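PDB 3TOU: glutathione s-transferase protein from Ralstonia solanacearum, which binds glutathione at its dimer interface and probably catalyses the conjugation of glutathione to electrophilic substrates. Local coordinates for residues A[103-108]-A[130-135]; A[110-115]-A[124-129]. One frame throughout, in Å; residues are numbered along the deposited sequence.

Interaction 1: residues A[103-108]-A[130-135]; sequences LDAAVA and HHKIDE. With GSH (glutathione), chain E.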
loop_
_atom_site.group_PDB
_atom_site.type_symbol
_atom_site.label_atom_id
_atom_site.label_comp_id
_atom_site.label_asym_id
_atom_site.label_seq_id
_atom_site.Cartn_x
_atom_site.Cartn_y
_atom_site.Cartn_z
ATOM N N LEU A 103 7.967 1.124 5.945
ATOM C CA LEU A 103 7.969 -0.343 5.898
ATOM C C LEU A 103 8.331 -0.883 4.527
ATOM O O LEU A 103 9.123 -1.823 4.448
ATOM C CB LEU A 103 6.631 -0.940 6.348
ATOM C CG LEU A 103 6.249 -0.742 7.804
ATOM C CD1 LEU A 103 4.904 -1.439 8.028
ATOM C CD2 LEU A 103 7.362 -1.313 8.709
ATOM N N ASP A 104 7.779 -0.299 3.461
ATOM C CA ASP A 104 8.099 -0.740 2.083
ATOM C C ASP A 104 9.609 -0.682 1.846
ATOM O O ASP A 104 10.191 -1.614 1.291
ATOM C CB ASP A 104 7.385 0.123 1.016
ATOM C CG ASP A 104 5.860 -0.077 0.984
ATOM O OD1 ASP A 104 5.332 -1.106 1.484
ATOM O OD2 ASP A 104 5.180 0.809 0.422
ATOM N N ALA A 105 10.237 0.405 2.275
ATOM C CA ALA A 105 11.688 0.551 2.121
ATOM C C ALA A 105 12.464 -0.434 2.985
ATOM O O ALA A 105 13.389 -1.070 2.483
ATOM C CB ALA A 105 12.124 1.976 2.409
ATOM N N ALA A 106 12.088 -0.574 4.257
ATOM C CA ALA A 106 12.799 -1.514 5.142
ATOM C C ALA A 106 12.633 -2.967 4.688
ATOM O O ALA A 106 13.592 -3.755 4.715
ATOM C CB ALA A 106 12.340 -1.348 6.581
ATOM N N VAL A 107 11.422 -3.317 4.259
ATOM C CA VAL A 107 11.148 -4.654 3.723
ATOM C C VAL A 107 11.898 -4.896 2.411
ATOM O O VAL A 107 12.414 -6.004 2.196
ATOM C CB VAL A 107 9.610 -4.929 3.566
ATOM C CG1 VAL A 107 9.340 -6.162 2.702
ATOM C CG2 VAL A 107 8.964 -5.077 4.937
ATOM N N ALA A 108 11.988 -3.873 1.548
ATOM C CA ALA A 108 12.830 -3.977 0.331
ATOM C C ALA A 108 14.282 -4.354 0.685
ATOM O O ALA A 108 14.921 -5.144 -0.023
ATOM C CB ALA A 108 12.803 -2.678 -0.468
ATOM N N HIS A 130 17.555 3.133 2.146
ATOM C CA HIS A 130 17.961 3.806 3.389
ATOM C C HIS A 130 17.662 5.300 3.369
ATOM O O HIS A 130 17.363 5.885 4.403
ATOM C CB HIS A 130 19.442 3.566 3.711
ATOM C CG HIS A 130 19.683 2.298 4.468
ATOM N ND1 HIS A 130 19.354 2.159 5.799
ATOM C CD2 HIS A 130 20.183 1.103 4.076
ATOM C CE1 HIS A 130 19.655 0.937 6.200
ATOM N NE2 HIS A 130 20.164 0.277 5.178
ATOM N N HIS A 131 17.736 5.902 2.188
ATOM C CA HIS A 131 17.414 7.321 2.042
ATOM C C HIS A 131 15.928 7.544 2.331
ATOM O O HIS A 131 15.566 8.488 3.030
ATOM C CB HIS A 131 17.807 7.828 0.656
ATOM C CG HIS A 131 17.616 9.300 0.474
ATOM N ND1 HIS A 131 17.137 9.847 -0.696
ATOM C CD2 HIS A 131 17.826 10.340 1.319
ATOM C CE1 HIS A 131 17.068 11.162 -0.568
ATOM N NE2 HIS A 131 17.471 11.485 0.645
ATOM N N LYS A 132 15.081 6.646 1.829
ATOM C CA LYS A 132 13.645 6.698 2.109
ATOM C C LYS A 132 13.338 6.582 3.586
ATOM O O LYS A 132 12.506 7.316 4.109
ATOM C CB LYS A 132 12.894 5.602 1.345
ATOM C CG LYS A 132 12.860 5.820 -0.153
ATOM C CD LYS A 132 11.973 4.776 -0.828
ATOM C CE LYS A 132 12.201 4.751 -2.347
ATOM N NZ LYS A 132 12.143 6.116 -2.976
ATOM N N ILE A 133 14.010 5.658 4.269
ATOM C CA ILE A 133 13.793 5.483 5.708
ATOM C C ILE A 133 14.192 6.743 6.473
ATOM O O ILE A 133 13.433 7.221 7.323
ATOM C CB ILE A 133 14.560 4.263 6.246
ATOM C CG1 ILE A 133 13.969 2.985 5.650
ATOM C CG2 ILE A 133 14.505 4.193 7.783
ATOM C CD1 ILE A 133 14.849 1.766 5.857
ATOM N N ASP A 134 15.368 7.281 6.146
ATOM C CA ASP A 134 15.869 8.488 6.784
ATOM C C ASP A 134 14.884 9.648 6.624
ATOM O O ASP A 134 14.539 10.306 7.603
ATOM C CB ASP A 134 17.247 8.861 6.207
ATOM C CG ASP A 134 17.969 9.920 7.034
ATOM O OD1 ASP A 134 18.037 9.786 8.274
ATOM O OD2 ASP A 134 18.493 10.879 6.437
ATOM N N GLU A 135 14.402 9.853 5.401
ATOM C CA GLU A 135 13.468 10.948 5.114
ATOM C C GLU A 135 12.075 10.707 5.695
ATOM O O GLU A 135 11.421 11.660 6.136
ATOM C CB GLU A 135 13.371 11.219 3.605
ATOM C CG GLU A 135 14.641 11.847 3.000
ATOM C CD GLU A 135 14.929 13.232 3.572
ATOM O OE1 GLU A 135 14.002 14.068 3.611
ATOM O OE2 GLU A 135 16.079 13.481 3.988
HETATM N N1 GSH E . 2.331 3.127 -3.039
HETATM C CA1 GSH E . 2.633 4.179 -4.020
HETATM C C1 GSH E . 1.345 4.704 -4.616
HETATM O O11 GSH E . 0.328 3.974 -4.665
HETATM O O12 GSH E . 1.243 5.884 -5.047
HETATM C CB1 GSH E . 3.586 3.641 -5.098
HETATM C CG1 GSH E . 4.089 4.815 -5.943
HETATM C CD1 GSH E . 5.341 4.455 -6.719
HETATM O OE1 GSH E . 6.127 3.403 -6.269
HETATM N N2 GSH E . 5.636 5.166 -7.814
HETATM C CA2 GSH E . 6.881 4.978 -8.560
HETATM C C2 GSH E . 8.003 5.648 -7.850
HETATM O O2 GSH E . 7.788 6.981 -7.530
HETATM C CB2 GSH E . 6.796 5.660 -9.926
HETATM S SG2 GSH E . 5.671 4.719 -10.974
HETATM N N3 GSH E . 9.136 4.978 -7.583
HETATM C CA3 GSH E . 10.319 5.714 -7.164
HETATM C C3 GSH E . 11.052 5.087 -6.012
HETATM O O31 GSH E . 10.572 4.112 -5.420
HETATM O O32 GSH E . 12.155 5.540 -5.656
#
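Ile133 turns its CG1 branch beside its own backbone N (chi1 -67°, chi2 166°), which carries CG1 and CD1 over to Ala105 and Ala106, while Lys132 starts out with a similar first torsion but runs away from them. Ala105 CB meets both residues: it lies 3.9 Å from Lys132 CB and 3.9 Å from Ile133 CG1. Next to it, the Ile133 CD1 methyl sits 3.9 Å from Ala106 CA and 4.1 Å from Ala106 CB, touching backbone as much as side chain. With alanines on one side, the axes of the two segments, on helices 86-114 and 123-144 and running roughly antiparallel at 148°, approach to 8.5 Å, a buried packing of the all-helical C-terminal domain. Beyond its CB, the Lys132 chain stays extended until it bends at the last torsion, and NZ ends 2.7 Å from O32 of glutathione in a hydrogen bond. The same NZ reaches Leu48 O of the second subunit, which also supplies Ser65, Val51 and Lys50 to this glutathione. One lysine thus contributes methylene to an apolar helix seam and its ammonium to the ligand's glycyl carboxylate, a pairing that would favour the charged form of both.

Interaction 2: residues A[110-115]-A[124-129]; sequences RVEQTQ and SWITRQ. With GSH (glutathione), chain E.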
loop_
_atom_site.group_PDB
_atom_site.type_symbol
_atom_site.label_atom_id
_atom_site.label_comp_id
_atom_site.label_asym_id
_atom_site.label_seq_id
_atom_site.Cartn_x
_atom_site.Cartn_y
_atom_site.Cartn_z
ATOM N N ARG A 110 15.184 -6.067 3.410
ATOM C CA ARG A 110 15.141 -7.467 3.859
ATOM C C ARG A 110 15.140 -8.409 2.641
ATOM O O ARG A 110 15.820 -9.441 2.635
ATOM C CB ARG A 110 13.917 -7.711 4.763
ATOM C CG ARG A 110 13.621 -9.181 5.140
ATOM C CD ARG A 110 14.604 -9.749 6.163
ATOM N NE ARG A 110 14.255 -11.136 6.467
ATOM C CZ ARG A 110 14.935 -11.947 7.275
ATOM N NH1 ARG A 110 16.026 -11.528 7.909
ATOM N NH2 ARG A 110 14.509 -13.193 7.454
ATOM N N VAL A 111 14.401 -8.020 1.601
ATOM C CA VAL A 111 14.327 -8.796 0.346
ATOM C C VAL A 111 15.669 -8.789 -0.375
ATOM O O VAL A 111 16.105 -9.813 -0.886
ATOM C CB VAL A 111 13.182 -8.270 -0.565
ATOM C CG1 VAL A 111 13.313 -8.759 -2.007
ATOM C CG2 VAL A 111 11.838 -8.662 0.031
ATOM N N GLU A 112 16.343 -7.645 -0.367
ATOM C CA GLU A 112 17.691 -7.545 -0.930
ATOM C C GLU A 112 18.663 -8.504 -0.223
ATOM O O GLU A 112 19.554 -9.057 -0.863
ATOM C CB GLU A 112 18.183 -6.094 -0.870
ATOM C CG GLU A 112 19.471 -5.793 -1.658
ATOM C CD GLU A 112 19.268 -5.694 -3.158
ATOM O OE1 GLU A 112 18.114 -5.681 -3.637
ATOM O OE2 GLU A 112 20.281 -5.622 -3.874
ATOM N N GLN A 113 18.466 -8.725 1.076
ATOM C CA GLN A 113 19.249 -9.712 1.822
ATOM C C GLN A 113 18.859 -11.162 1.473
ATOM O O GLN A 113 19.719 -11.985 1.118
ATOM C CB GLN A 113 19.126 -9.468 3.330
ATOM C CG GLN A 113 19.830 -10.516 4.193
ATOM C CD GLN A 113 19.445 -10.428 5.657
ATOM O OE1 GLN A 113 19.013 -9.375 6.141
ATOM N NE2 GLN A 113 19.604 -11.536 6.374
ATOM N N THR A 114 17.575 -11.479 1.563
ATOM C CA THR A 114 17.147 -12.882 1.506
ATOM C C THR A 114 16.918 -13.440 0.103
ATOM O O THR A 114 16.982 -14.660 -0.099
ATOM C CB THR A 114 15.893 -13.142 2.381
ATOM O OG1 THR A 114 14.786 -12.399 1.856
ATOM C CG2 THR A 114 16.148 -12.730 3.825
ATOM N N GLN A 115 16.646 -12.562 -0.860
ATOM C CA GLN A 115 16.233 -12.999 -2.194
ATOM C C GLN A 115 17.281 -12.772 -3.281
ATOM O O GLN A 115 17.059 -13.122 -4.439
ATOM C CB GLN A 115 14.899 -12.342 -2.591
ATOM C CG GLN A 115 13.773 -12.592 -1.602
ATOM C CD GLN A 115 13.545 -14.066 -1.306
ATOM O OE1 GLN A 115 13.291 -14.856 -2.215
ATOM N NE2 GLN A 115 13.612 -14.435 -0.028
ATOM N N SER A 124 23.520 0.717 -4.835
ATOM C CA SER A 124 22.670 1.868 -5.157
ATOM C C SER A 124 21.212 1.672 -4.702
ATOM O O SER A 124 20.575 2.604 -4.211
ATOM C CB SER A 124 22.722 2.185 -6.652
ATOM O OG SER A 124 22.306 1.074 -7.429
ATOM N N TRP A 125 20.697 0.456 -4.845
ATOM C CA TRP A 125 19.328 0.157 -4.399
ATOM C C TRP A 125 19.218 0.205 -2.877
ATOM O O TRP A 125 18.219 0.718 -2.325
ATOM C CB TRP A 125 18.891 -1.202 -4.935
ATOM C CG TRP A 125 17.491 -1.621 -4.565
ATOM C CD1 TRP A 125 17.144 -2.577 -3.657
ATOM C CD2 TRP A 125 16.264 -1.118 -5.106
ATOM N NE1 TRP A 125 15.779 -2.703 -3.594
ATOM C CE2 TRP A 125 15.212 -1.820 -4.473
ATOM C CE3 TRP A 125 15.947 -0.138 -6.056
ATOM C CZ2 TRP A 125 13.867 -1.573 -4.761
ATOM C CZ3 TRP A 125 14.608 0.101 -6.342
ATOM C CH2 TRP A 125 13.588 -0.614 -5.700
ATOM N N ILE A 126 20.255 -0.312 -2.219
ATOM C CA ILE A 126 20.357 -0.325 -0.755
ATOM C C ILE A 126 20.380 1.116 -0.216
ATOM O O ILE A 126 19.655 1.437 0.723
ATOM C CB ILE A 126 21.588 -1.154 -0.277
ATOM C CG1 ILE A 126 21.355 -2.648 -0.532
ATOM C CG2 ILE A 126 21.858 -0.965 1.206
ATOM C CD1 ILE A 126 22.649 -3.479 -0.520
ATOM N N THR A 127 21.190 1.967 -0.847
ATOM C CA THR A 127 21.300 3.386 -0.514
ATOM C C THR A 127 19.956 4.104 -0.675
ATOM O O THR A 127 19.557 4.894 0.188
ATOM C CB THR A 127 22.401 4.056 -1.386
ATOM O OG1 THR A 127 23.642 3.383 -1.138
ATOM C CG2 THR A 127 22.556 5.533 -1.067
ATOM N N ARG A 128 19.274 3.803 -1.776
ATOM C CA ARG A 128 17.986 4.414 -2.092
ATOM C C ARG A 128 16.946 4.108 -1.009
ATOM O O ARG A 128 16.229 5.018 -0.556
ATOM C CB ARG A 128 17.501 3.933 -3.451
ATOM C CG ARG A 128 16.153 4.467 -3.838
ATOM C CD ARG A 128 15.739 3.923 -5.187
ATOM N NE ARG A 128 14.844 4.879 -5.807
ATOM C CZ ARG A 128 15.229 5.881 -6.592
ATOM N NH1 ARG A 128 16.501 6.044 -6.930
ATOM N NH2 ARG A 128 14.315 6.695 -7.074
ATOM N N GLN A 129 16.879 2.846 -0.590
ATOM C CA GLN A 129 15.923 2.462 0.446
ATOM C C GLN A 129 16.267 3.102 1.797
ATOM O O GLN A 129 15.380 3.592 2.502
ATOM C CB GLN A 129 15.768 0.943 0.539
ATOM C CG GLN A 129 15.356 0.258 -0.788
ATOM C CD GLN A 129 14.216 0.948 -1.529
ATOM O OE1 GLN A 129 14.280 1.144 -2.750
ATOM N NE2 GLN A 129 13.166 1.307 -0.805
HETATM N N1 GSH E . 2.331 3.127 -3.039
HETATM C CA1 GSH E . 2.633 4.179 -4.020
HETATM C C1 GSH E . 1.345 4.704 -4.616
HETATM O O11 GSH E . 0.328 3.974 -4.665
HETATM O O12 GSH E . 1.243 5.884 -5.047
HETATM C CB1 GSH E . 3.586 3.641 -5.098
HETATM C CG1 GSH E . 4.089 4.815 -5.943
HETATM C CD1 GSH E . 5.341 4.455 -6.719
HETATM O OE1 GSH E . 6.127 3.403 -6.269
HETATM N N2 GSH E . 5.636 5.166 -7.814
HETATM C CA2 GSH E . 6.881 4.978 -8.560
HETATM C C2 GSH E . 8.003 5.648 -7.850
HETATM O O2 GSH E . 7.788 6.981 -7.530
HETATM C CB2 GSH E . 6.796 5.660 -9.926
HETATM S SG2 GSH E . 5.671 4.719 -10.974
HETATM N N3 GSH E . 9.136 4.978 -7.583
HETATM C CA3 GSH E . 10.319 5.714 -7.164
HETATM C C3 GSH E . 11.052 5.087 -6.012
HETATM O O31 GSH E . 10.572 4.112 -5.420
HETATM O O32 GSH E . 12.155 5.540 -5.656
#
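Where helix 86-114 ends and helix 123-144 begins, the two arms of the helical hairpin meet through Glu112, Trp125 and Ile126. Glu112 CG lies 3.8 Å from Ile126 CG1, its chain crossing the isoleucine at about a right angle. From there the glutamate bends at chi2 (76°), swinging its carboxylate to the indole, where OE1 stands 3.3 Å from Trp125 CD1. Carboxylate and ring planes are 42° apart, and the oxygen approaches obliquely; no hydrogen bond links them. The carboxylate finds its polar partners elsewhere: OE2 accepts from Ser122 N and forms a salt bridge with Arg116 of the second subunit. One face of the indole carries Gln129 OE1, 3.3 Å above its plane toward the rim, and Trp125 also packs on Val111 of the second subunit. Arg128, which takes no part in the helix pairing, is extended from CG to NE and presents the edge of its guanidinium to glutathione. NE and NH2 each donate to O32 at 2.8 Å, neither bond being straight, and NH2 bonds Val35 O of the second subunit as well. Two donors gripping one carboxylate oxygen should restrict the guanidinium's rotation and stabilise negative charge on the ligand, whereas the Glu112 charge is met by partners beyond the apolar and indole contacts of the hairpin.

How the interactions relate
Both contacts join helix 86-114 to helix 123-144, interaction 2 lying nested within the loop that interaction 1 closes. Interaction 1 is the deeper, its touching residues all buried and wholly apolar where the helices meet; interaction 2 is farther from the centre of the chain, only partly buried, and sets the Glu112 carboxylate against an indole and its CG methylene against an isoleucine. Gln129 bridges them, its NE2 3.4 Å from Ala105 CA and its CG 3.9 Å from Ala108 CB. On the ligand side they converge: residues of the two paired helix segments, Lys132 and Arg128, supply donors to one glutathione oxygen beside the second subunit.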